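Local coordinates for dihydropteroate synthase (Burkholderia cenocepacia, PDB 2Y5S), which probably catalyses the condensation of para-aminobenzoate with 6-hydroxymethyl-7,8-dihydropterin diphosphate to give 7,8-dihydropteroate, a precursor of folates, at residues B[236-241]-B[251-256]; B[269-272]-B[276-279]. All coordinates share one frame; numbering follows the deposited sequence.

Contact 1. Residues B[236-241]-B[251-256]; sequences SMLGAV and VAASVA. With 78H (7,8-dihydropteroate), chain P.
Leu-238 turns CG away from its own carbonyl carbon (chi1 -54°) and then runs on to CD1 in an extended line (chi2 -174°), which carries that methyl across to helix 251-263. CD1 settles on the backbone of Ser-254, 3.5 Å from its CA, rather closer than two carbons usually sit. The hydroxyl is as near: Ser-254 OG lies 3.3 Å from Leu-238 CD1, in plain van der Waals contact. The same OG is hydrogen-bonded to the carbonyl of Arg-250, four residues earlier and just ahead of helix 251-263, and to the backbone N of Arg-234. Lower down the leucine, its CB meets Ala-253 CB at 4.0 Å, and this small methyl lets the two backbones come within 6.1 Å between the CA atoms of Leu-238 and Ala-253. The setting is the TIM barrel of the pterin-binding enzymes: the short helix 236-239 follows strand 229-230, and helix 251-263 is the one leading on to the last strand of the barrel, 268-271. Tyr-207 of helix 204-211 also packs on Leu-238, while Val-283 of the second subunit packs on Ala-253. The N-terminal end of the short helix faces the carboxylate of 7,8-dihydropteroate, whose negative charge it may favour. There the backbone N of Ser-236 gives its hydrogen to ligand O23, at 2.9 Å and an N-H...O angle of 146°, with a weak second bond from the same N to O22 at 3.3 Å.

Contact 2. Residues B[269-272]-B[276-279]; sequences VRVH and ATVD. With 78H (7,8-dihydropteroate), chain P.
Thr-277 and Val-271 meet end to end between the last strand of the barrel and the helix that follows it, and Val-269 adds a lighter touch beside them. The threonine has the most surface buried of the three. Its OG1 is directed at Val-271, lying 3.7 Å from CG2 and 3.8 Å from CB, so a hydroxyl rests against a branched apolar side chain. That polar atom is not left wanting, since it hydrogen-bonds to the carbonyl of Asp-273, four residues earlier, just before helix 274-291. The methyl turns toward the strand as well: with chi1 at -55°, Thr-277 CG2 stands anti to the backbone N and faces both valines, 4.0 Å from Val-271 CG1 and 4.1 Å from Val-269 CG2. This is the eighth beta-alpha unit of a TIM barrel, where alternate residues of strand 268-271 face opposite ways. Val-269 and Val-271 point out to the helix layer, where Ala-261 and Val-262 of helix 251-263 also pack on Val-269, and Ala-258 of that helix packs on Thr-277. Arg-270, between them, points into the barrel mouth. Its chain is extended from CG to NE and lays the guanidinium flat over the pterin of 7,8-dihydropteroate, with ligand N8 3.5 Å above its plane, over the centre. Arg-270 NH1 comes to 3.5 Å from ligand N5, a face-on approach with no hydrogen bond between the two. NE forms a salt bridge with Asp-64, which would help hold the group in this orientation, and a long, weak ion pair runs from NH2 to Asp-103.

In the fold
Going along the chain from the N terminus, strand 229-230 leads to helix 236-239, and contact 1 closes the loop whose nine residues lie between segments 236-241 and 251-256. Helix 251-263 then passes to strand 268-271, and contact 2 closes the tight turn from this strand to helix 274-291. The two contacts therefore lie in series, neither nested nor crossed, with centres about 13 Å apart. They touch directly where Val-255 CG2 packs on Ala-276 CB at 3.9 Å, joining helices 251-263 and 274-291. Both reach 7,8-dihydropteroate, contact 1 at its carboxylate and contact 2 at its pterin, and both border the second subunit.

Contact 1. Residues B[236-241]-B[251-256]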
ATOM      1  N   SER B 236       7.287  -4.251  15.007  1.00 21.58           N
ATOM      2  CA  SER B 236       7.819  -3.043  15.620  1.00 22.67           C
ATOM      3  C   SER B 236       8.353  -2.040  14.631  1.00 21.20           C
ATOM      4  O   SER B 236       8.227  -0.839  14.870  1.00 21.92           O
ATOM      5  CB  SER B 236       8.926  -3.397  16.604  1.00 23.69           C
ATOM      6  OG  SER B 236       8.336  -4.016  17.718  1.00 27.41           O
ATOM      7  N   MET B 237       8.940  -2.508  13.525  1.00 20.28           N
ATOM      8  CA  MET B 237       9.396  -1.582  12.471  1.00 19.70           C
ATOM      9  C   MET B 237       8.265  -0.688  11.960  1.00 19.38           C
ATOM     10  O   MET B 237       8.507   0.418  11.477  1.00 20.19           O
ATOM     11  CB  MET B 237      10.043  -2.325  11.297  1.00 18.81           C
ATOM     12  CG  MET B 237       9.107  -3.272  10.547  1.00 18.50           C
ATOM     13  SD  MET B 237       9.939  -4.188   9.225  1.00 18.17           S
ATOM     14  CE  MET B 237      10.151  -2.899   7.996  1.00 15.90           C
ATOM     15  N   LEU B 238       7.031  -1.179  12.037  1.00 19.22           N
ATOM     16  CA  LEU B 238       5.861  -0.402  11.611  1.00 18.70           C
ATOM     17  C   LEU B 238       5.390   0.554  12.722  1.00 19.99           C
ATOM     18  O   LEU B 238       5.137   1.738  12.476  1.00 19.80           O
ATOM     19  CB  LEU B 238       4.737  -1.357  11.197  1.00 18.43           C
ATOM     20  CG  LEU B 238       5.068  -2.433  10.145  1.00 16.64           C
ATOM     21  CD1 LEU B 238       3.804  -3.209   9.746  1.00 17.63           C
ATOM     22  CD2 LEU B 238       5.744  -1.851   8.924  1.00 17.50           C
ATOM     23  N   GLY B 239       5.270   0.043  13.951  1.00 20.21           N
ATOM     24  CA  GLY B 239       4.908   0.878  15.100  1.00 21.10           C
ATOM     25  C   GLY B 239       5.831   2.070  15.281  1.00 21.88           C
ATOM     26  O   GLY B 239       5.379   3.196  15.624  1.00 22.83           O
ATOM     27  N   ALA B 240       7.114   1.838  15.026  1.00 20.93           N
ATOM     28  CA  ALA B 240       8.147   2.852  15.186  1.00 21.99           C
ATOM     29  C   ALA B 240       7.957   4.057  14.270  1.00 21.90           C
ATOM     30  O   ALA B 240       8.362   5.164  14.631  1.00 22.83           O
ATOM     31  CB  ALA B 240       9.533   2.242  14.983  1.00 21.76           C
ATOM     32  N   VAL B 241       7.353   3.859  13.097  1.00 20.44           N
ATOM     33  CA  VAL B 241       7.159   4.949  12.142  1.00 19.96           C
ATOM     34  C   VAL B 241       5.757   5.561  12.165  1.00 20.82           C
ATOM     35  O   VAL B 241       5.501   6.565  11.498  1.00 21.11           O
ATOM     36  CB  VAL B 241       7.527   4.538  10.716  1.00 19.25           C
ATOM     37  CG1 VAL B 241       8.963   4.029  10.679  1.00 17.79           C
ATOM     38  CG2 VAL B 241       6.555   3.483  10.160  1.00 16.22           C
ATOM     39  N   VAL B 251      -2.571  -2.194  10.969  1.00 20.58           N
ATOM     40  CA  VAL B 251      -3.042  -2.909   9.783  1.00 19.67           C
ATOM     41  C   VAL B 251      -2.673  -2.160   8.509  1.00 18.59           C
ATOM     42  O   VAL B 251      -2.104  -2.764   7.592  1.00 17.56           O
ATOM     43  CB  VAL B 251      -4.567  -3.194   9.817  1.00 20.52           C
ATOM     44  CG1 VAL B 251      -4.996  -3.969   8.564  1.00 20.02           C
ATOM     45  CG2 VAL B 251      -4.955  -3.953  11.106  1.00 22.02           C
ATOM     46  N   ALA B 252      -2.987  -0.864   8.438  1.00 18.34           N
ATOM     47  CA  ALA B 252      -2.660  -0.089   7.230  1.00 17.32           C
ATOM     48  C   ALA B 252      -1.170  -0.044   6.976  1.00 16.56           C
ATOM     49  O   ALA B 252      -0.724  -0.181   5.836  1.00 15.15           O
ATOM     50  CB  ALA B 252      -3.241   1.336   7.287  1.00 18.04           C
ATOM     51  N   ALA B 253      -0.381   0.134   8.035  1.00 17.34           N
ATOM     52  CA  ALA B 253       1.069   0.087   7.891  1.00 16.16           C
ATOM     53  C   ALA B 253       1.555  -1.275   7.385  1.00 15.31           C
ATOM     54  O   ALA B 253       2.489  -1.340   6.598  1.00 14.26           O
ATOM     55  CB  ALA B 253       1.765   0.466   9.210  1.00 17.01           C
ATOM     56  N   SER B 254       0.916  -2.349   7.834  1.00 15.53           N
ATOM     57  CA  SER B 254       1.267  -3.728   7.420  1.00 14.87           C
ATOM     58  C   SER B 254       0.936  -3.958   5.950  1.00 15.47           C
ATOM     59  O   SER B 254       1.740  -4.496   5.189  1.00 14.70           O
ATOM     60  CB  SER B 254       0.535  -4.762   8.287  1.00 15.27           C
ATOM     61  OG  SER B 254       0.861  -4.647   9.659  1.00 14.86           O
ATOM     62  N   VAL B 255      -0.234  -3.494   5.527  1.00 17.33           N
ATOM     63  CA  VAL B 255      -0.569  -3.506   4.104  1.00 16.59           C
ATOM     64  C   VAL B 255       0.480  -2.734   3.284  1.00 16.11           C
ATOM     65  O   VAL B 255       0.940  -3.229   2.246  1.00 14.74           O
ATOM     66  CB  VAL B 255      -1.993  -2.937   3.887  1.00 17.92           C
ATOM     67  CG1 VAL B 255      -2.301  -2.757   2.409  1.00 17.76           C
ATOM     68  CG2 VAL B 255      -3.015  -3.864   4.537  1.00 17.41           C
ATOM     69  N   ALA B 256       0.864  -1.541   3.741  1.00 15.14           N
ATOM     70  CA  ALA B 256       1.878  -0.734   3.036  1.00 14.78           C
ATOM     71  C   ALA B 256       3.191  -1.503   2.890  1.00 14.59           C
ATOM     72  O   ALA B 256       3.802  -1.530   1.806  1.00 15.24           O
ATOM     73  CB  ALA B 256       2.104   0.626   3.755  1.00 14.50           C
TER
HETATM   74  O4  78H P1293       9.245 -12.664   9.498  1.00 34.32           O
HETATM   75  C4  78H P1293       9.082 -13.878   9.636  1.00 33.75           C
HETATM   76  C5  78H P1293       8.561 -14.430  10.825  1.00 33.81           C
HETATM   77  N3  78H P1293       9.444 -14.747   8.594  1.00 33.09           N
HETATM   78  C9  78H P1293       8.432 -15.837  10.897  1.00 32.47           C
HETATM   79  N5  78H P1293       8.149 -13.636  11.846  1.00 30.96           N
HETATM   80  C2  78H P1293       9.309 -16.160   8.747  1.00 32.73           C
HETATM   81  N8  78H P1293       7.920 -16.440  12.038  1.00 31.24           N
HETATM   82  N1  78H P1293       8.795 -16.651   9.886  1.00 31.27           N
HETATM   83  C6  78H P1293       7.688 -14.172  12.994  1.00 33.66           C
HETATM   84  N2  78H P1293       9.692 -16.995   7.768  1.00 27.86           N
HETATM   85  C7  78H P1293       7.694 -15.678  13.272  1.00 31.82           C
HETATM   86  C10 78H P1293       7.167 -13.287  14.090  1.00 34.51           C
HETATM   87  N11 78H P1293       8.272 -12.803  14.925  1.00 36.12           N
HETATM   88  C15 78H P1293       8.352 -11.506  15.192  1.00 35.01           C
HETATM   89  C16 78H P1293       9.544 -10.813  15.005  1.00 33.81           C
HETATM   90  C17 78H P1293       7.205 -10.848  15.637  1.00 34.81           C
HETATM   91  C18 78H P1293       9.598  -9.459  15.283  1.00 33.62           C
HETATM   92  C19 78H P1293       7.260  -9.489  15.916  1.00 34.77           C
HETATM   93  C20 78H P1293       8.458  -8.798  15.743  1.00 34.01           C
HETATM   94  C21 78H P1293       8.512  -7.292  16.018  1.00 32.75           C
HETATM   95  O22 78H P1293       9.497  -6.696  15.575  1.00 32.52           O
HETATM   96  O23 78H P1293       7.528  -6.724  16.541  1.00 34.41           O

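Contact 2. Residues B[269-272]-B[276-279]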
ATOM      1  N   VAL B 269       4.148 -12.989   0.932  1.00 15.03           N
ATOM      2  CA  VAL B 269       4.057 -12.107   2.070  1.00 14.24           C
ATOM      3  C   VAL B 269       3.242 -12.810   3.182  1.00 15.13           C
ATOM      4  O   VAL B 269       2.177 -13.402   2.931  1.00 16.08           O
ATOM      5  CB  VAL B 269       3.490 -10.708   1.689  1.00 14.51           C
ATOM      6  CG1 VAL B 269       4.516  -9.905   0.800  1.00 14.10           C
ATOM      7  CG2 VAL B 269       2.128 -10.804   0.972  1.00 14.09           C
ATOM      8  N   ARG B 270       3.796 -12.778   4.393  1.00 15.27           N
ATOM      9  CA  ARG B 270       3.253 -13.459   5.551  1.00 15.24           C
ATOM     10  C   ARG B 270       2.517 -12.435   6.383  1.00 14.73           C
ATOM     11  O   ARG B 270       3.115 -11.488   6.870  1.00 14.90           O
ATOM     12  CB  ARG B 270       4.398 -14.084   6.359  1.00 15.42           C
ATOM     13  CG  ARG B 270       4.000 -14.870   7.572  1.00 17.51           C
ATOM     14  CD  ARG B 270       5.246 -15.553   8.176  1.00 18.93           C
ATOM     15  NE  ARG B 270       4.878 -16.333   9.349  1.00 19.44           N
ATOM     16  CZ  ARG B 270       4.706 -15.831  10.570  1.00 22.19           C
ATOM     17  NH1 ARG B 270       4.885 -14.536  10.802  1.00 23.30           N
ATOM     18  NH2 ARG B 270       4.346 -16.638  11.571  1.00 24.77           N
ATOM     19  N   VAL B 271       1.213 -12.609   6.547  1.00 14.75           N
ATOM     20  CA  VAL B 271       0.389 -11.557   7.128  1.00 14.29           C
ATOM     21  C   VAL B 271      -0.677 -12.069   8.084  1.00 15.47           C
ATOM     22  O   VAL B 271      -1.115 -13.232   8.008  1.00 15.36           O
ATOM     23  CB  VAL B 271      -0.291 -10.743   6.011  1.00 14.44           C
ATOM     24  CG1 VAL B 271       0.757 -10.233   5.003  1.00 14.22           C
ATOM     25  CG2 VAL B 271      -1.370 -11.598   5.286  1.00 14.17           C
ATOM     26  N   HIS B 272      -1.089 -11.181   8.979  1.00 15.98           N
ATOM     27  CA  HIS B 272      -2.229 -11.426   9.853  1.00 18.08           C
ATOM     28  C   HIS B 272      -3.515 -11.047   9.151  1.00 18.51           C
ATOM     29  O   HIS B 272      -4.517 -11.739   9.269  1.00 19.17           O
ATOM     30  CB  HIS B 272      -2.113 -10.579  11.116  1.00 19.12           C
ATOM     31  CG  HIS B 272      -0.973 -10.969  12.000  1.00 20.28           C
ATOM     32  ND1 HIS B 272       0.246 -10.331  11.963  1.00 20.16           N
ATOM     33  CD2 HIS B 272      -0.873 -11.930  12.952  1.00 21.21           C
ATOM     34  CE1 HIS B 272       1.053 -10.888  12.852  1.00 21.61           C
ATOM     35  NE2 HIS B 272       0.395 -11.857  13.467  1.00 21.60           N
ATOM     36  N   ALA B 276      -7.389  -7.686   3.808  1.00 18.52           N
ATOM     37  CA  ALA B 276      -6.833  -6.381   3.503  1.00 18.41           C
ATOM     38  C   ALA B 276      -5.625  -6.492   2.590  1.00 17.77           C
ATOM     39  O   ALA B 276      -5.460  -5.691   1.671  1.00 17.37           O
ATOM     40  CB  ALA B 276      -6.470  -5.613   4.808  1.00 18.56           C
ATOM     41  N   THR B 277      -4.775  -7.483   2.839  1.00 16.89           N
ATOM     42  CA  THR B 277      -3.600  -7.706   2.002  1.00 15.94           C
ATOM     43  C   THR B 277      -3.991  -8.130   0.592  1.00 16.09           C
ATOM     44  O   THR B 277      -3.453  -7.623  -0.394  1.00 15.81           O
ATOM     45  CB  THR B 277      -2.640  -8.734   2.658  1.00 15.57           C
ATOM     46  OG1 THR B 277      -2.317  -8.289   3.983  1.00 17.22           O
ATOM     47  CG2 THR B 277      -1.350  -8.861   1.887  1.00 13.30           C
ATOM     48  N   VAL B 278      -4.943  -9.044   0.507  1.00 16.57           N
ATOM     49  CA  VAL B 278      -5.438  -9.533  -0.764  1.00 17.29           C
ATOM     50  C   VAL B 278      -6.061  -8.413  -1.610  1.00 17.71           C
ATOM     51  O   VAL B 278      -5.749  -8.277  -2.796  1.00 18.01           O
ATOM     52  CB  VAL B 278      -6.429 -10.692  -0.540  1.00 18.03           C
ATOM     53  CG1 VAL B 278      -7.203 -11.013  -1.827  1.00 18.90           C
ATOM     54  CG2 VAL B 278      -5.659 -11.970   0.005  1.00 15.49           C
ATOM     55  N   ASP B 279      -6.914  -7.608  -0.994  1.00 18.73           N
ATOM     56  CA  ASP B 279      -7.516  -6.439  -1.657  1.00 19.13           C
ATOM     57  C   ASP B 279      -6.431  -5.493  -2.184  1.00 18.78           C
ATOM     58  O   ASP B 279      -6.491  -5.047  -3.351  1.00 18.03           O
ATOM     59  CB  ASP B 279      -8.458  -5.693  -0.705  1.00 19.73           C
ATOM     60  CG  ASP B 279      -9.820  -6.379  -0.527  1.00 22.08           C
ATOM     61  OD1 ASP B 279     -10.143  -7.347  -1.260  1.00 23.75           O
ATOM     62  OD2 ASP B 279     -10.596  -5.923   0.351  1.00 23.72           O
TER
HETATM   63  O4  78H P1293       9.245 -12.664   9.498  1.00 34.32           O
HETATM   64  C4  78H P1293       9.082 -13.878   9.636  1.00 33.75           C
HETATM   65  C5  78H P1293       8.561 -14.430  10.825  1.00 33.81           C
HETATM   66  N3  78H P1293       9.444 -14.747   8.594  1.00 33.09           N
HETATM   67  C9  78H P1293       8.432 -15.837  10.897  1.00 32.47           C
HETATM   68  N5  78H P1293       8.149 -13.636  11.846  1.00 30.96           N
HETATM   69  C2  78H P1293       9.309 -16.160   8.747  1.00 32.73           C
HETATM   70  N8  78H P1293       7.920 -16.440  12.038  1.00 31.24           N
HETATM   71  N1  78H P1293       8.795 -16.651   9.886  1.00 31.27           N
HETATM   72  C6  78H P1293       7.688 -14.172  12.994  1.00 33.66           C
HETATM   73  N2  78H P1293       9.692 -16.995   7.768  1.00 27.86           N
HETATM   74  C7  78H P1293       7.694 -15.678  13.272  1.00 31.82           C
HETATM   75  C10 78H P1293       7.167 -13.287  14.090  1.00 34.51           C
HETATM   76  N11 78H P1293       8.272 -12.803  14.925  1.00 36.12           N
HETATM   77  C15 78H P1293       8.352 -11.506  15.192  1.00 35.01           C
HETATM   78  C16 78H P1293       9.544 -10.813  15.005  1.00 33.81           C
HETATM   79  C17 78H P1293       7.205 -10.848  15.637  1.00 34.81           C
HETATM   80  C18 78H P1293       9.598  -9.459  15.283  1.00 33.62           C
HETATM   81  C19 78H P1293       7.260  -9.489  15.916  1.00 34.77           C
HETATM   82  C20 78H P1293       8.458  -8.798  15.743  1.00 34.01           C
HETATM   83  C21 78H P1293       8.512  -7.292  16.018  1.00 32.75           C
HETATM   84  O22 78H P1293       9.497  -6.696  15.575  1.00 32.52           O
HETATM   85  O23 78H P1293       7.528  -6.724  16.541  1.00 34.41           O